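Local coordinates for cytochrome c' (PDB 5GYR), which binds heme c as a high-spin, five-coordinate electron-transport cytochrome whose exact physiological role is unknown, at residues A[58-63]-A[76-80]. Numbering follows the deposited sequence.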
# COMPACT_ATOMS: atom_id res chain seq x y z
N TYR A 58 7.09 -4.18 3.76
CA TYR A 58 7.11 -2.94 4.53
C TYR A 58 6.03 -2.97 5.60
O TYR A 58 5.24 -2.03 5.75
CB TYR A 58 6.98 -1.72 3.62
CG TYR A 58 8.26 -1.35 2.91
CD1 TYR A 58 9.23 -0.59 3.55
CD2 TYR A 58 8.54 -1.82 1.62
CE1 TYR A 58 10.40 -0.24 2.92
CE2 TYR A 58 9.73 -1.49 0.99
CZ TYR A 58 10.66 -0.70 1.64
OH TYR A 58 11.84 -0.38 1.03
N GLY A 59 5.98 -4.08 6.33
CA GLY A 59 4.97 -4.31 7.38
C GLY A 59 5.25 -3.49 8.62
O GLY A 59 6.28 -2.85 8.71
N PRO A 60 4.32 -3.49 9.60
CA PRO A 60 4.30 -2.51 10.72
C PRO A 60 5.50 -2.45 11.70
O PRO A 60 5.75 -1.41 12.35
CB PRO A 60 2.99 -2.85 11.47
CG PRO A 60 2.41 -4.05 10.82
CD PRO A 60 3.07 -4.26 9.50
N GLY A 61 6.26 -3.54 11.82
CA GLY A 61 7.42 -3.58 12.72
C GLY A 61 8.74 -3.26 12.05
O GLY A 61 9.80 -3.46 12.65
N THR A 62 8.69 -2.76 10.82
CA THR A 62 9.90 -2.66 9.98
C THR A 62 10.40 -1.24 9.74
O THR A 62 11.22 -1.01 8.86
CB THR A 62 9.67 -3.33 8.61
OG1 THR A 62 8.80 -2.53 7.81
CG2 THR A 62 9.09 -4.71 8.78
N ASP A 63 9.92 -0.29 10.53
CA ASP A 63 10.36 1.10 10.42
C ASP A 63 11.64 1.40 11.21
O ASP A 63 12.21 2.48 11.07
CB ASP A 63 9.24 2.05 10.87
CG ASP A 63 8.84 1.84 12.31
OD1 ASP A 63 8.69 0.66 12.73
OD2 ASP A 63 8.60 2.83 13.01
N GLU A 76 8.64 8.48 6.64
CA GLU A 76 7.77 9.11 5.63
C GLU A 76 7.34 8.17 4.53
O GLU A 76 6.34 8.40 3.86
CB GLU A 76 8.48 10.31 4.98
CG GLU A 76 8.65 11.52 5.88
CD GLU A 76 9.90 11.52 6.73
OE1 GLU A 76 10.57 10.47 6.88
OE2 GLU A 76 10.20 12.60 7.28
N PHE A 77 8.13 7.13 4.29
CA PHE A 77 7.86 6.19 3.22
C PHE A 77 6.50 5.51 3.37
O PHE A 77 5.74 5.41 2.40
CB PHE A 77 8.95 5.13 3.21
CG PHE A 77 8.80 4.15 2.08
CD1 PHE A 77 9.05 4.54 0.76
CD2 PHE A 77 8.39 2.86 2.31
CE1 PHE A 77 8.90 3.65 -0.29
CE2 PHE A 77 8.25 1.96 1.27
CZ PHE A 77 8.50 2.36 -0.03
N PHE A 78 6.20 5.09 4.59
CA PHE A 78 5.05 4.24 4.86
C PHE A 78 3.69 4.86 4.54
O PHE A 78 2.74 4.16 4.17
CB PHE A 78 5.08 3.78 6.31
CG PHE A 78 6.22 2.87 6.60
CD1 PHE A 78 6.09 1.50 6.43
CD2 PHE A 78 7.45 3.37 7.01
CE1 PHE A 78 7.15 0.66 6.69
CE2 PHE A 78 8.52 2.52 7.27
CZ PHE A 78 8.36 1.16 7.11
N GLN A 79 3.58 6.17 4.64
CA GLN A 79 2.27 6.81 4.43
C GLN A 79 1.81 6.77 2.97
O GLN A 79 0.65 7.05 2.66
CB GLN A 79 2.27 8.25 4.94
CG GLN A 79 3.21 9.16 4.20
CD GLN A 79 3.31 10.51 4.86
OE1 GLN A 79 2.31 11.09 5.27
NE2 GLN A 79 4.52 11.02 4.98
N ASN A 80 2.74 6.43 2.08
CA ASN A 80 2.39 6.28 0.65
C ASN A 80 1.81 4.94 0.25
O ASN A 80 1.50 4.74 -0.93
CB ASN A 80 3.60 6.54 -0.23
CG ASN A 80 4.18 7.91 -0.03
OD1 ASN A 80 3.67 8.88 -0.57
ND2 ASN A 80 5.20 8.00 0.82
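Phe77 lays its CE2 corner over the centre of one face of the Tyr58 ring, 3.4 Å above the plane, where CE2 comes within 3.5 Å of Tyr58 CE1. The ring planes are inclined by 48°, so the pair is neither a parallel stack nor a T. The first torsion of Phe77, with CG anti to the backbone N (chi1 -176°), sets CE2 over the tyrosine face. Phe78, next in sequence, lies at the edge of the same tyrosine, near its plane: the Tyr58 edge is turned toward its face in an offset edge-to-face pair with centroids 5.9 Å apart, while its own rim, at CE1, lies 3.4 Å from Tyr58 O and 3.8 Å from Thr62 OG1. Asp63 CB packs on Phe78 CE2, with the carboxylate turned off from the ring. The three aromatic rings form a cluster within the long connection between helix 36-50 and strand 81-83 of the cytochrome c' four-helix bundle; Tyr58 and Phe77 both touch a heme, which in this domain-swapped assembly is probably attached to another subunit. Beyond the rings, the Tyr58 hydroxyl is hydrogen-bonded to that of Tyr16 on helix 5-31. An alanine in place of Tyr58 would strip the face from beneath Phe77 and is likely to leave that ring freer to turn, with a gap beside the heme and the Tyr16 hydroxyl without this mate. Directly after Tyr58 the chain makes a type I beta turn from Gly59 to Thr62, in which Gly59 O accepts two bonds from Thr62, one from N and one from OG1, which sits in the plane of that carbonyl, 2.7 Å from Gly59 O. Thr62 O in turn takes a hydrogen bond from Arg12, a heme-binding residue, and Pro60 of the second subunit packs on Phe78 and Asp63.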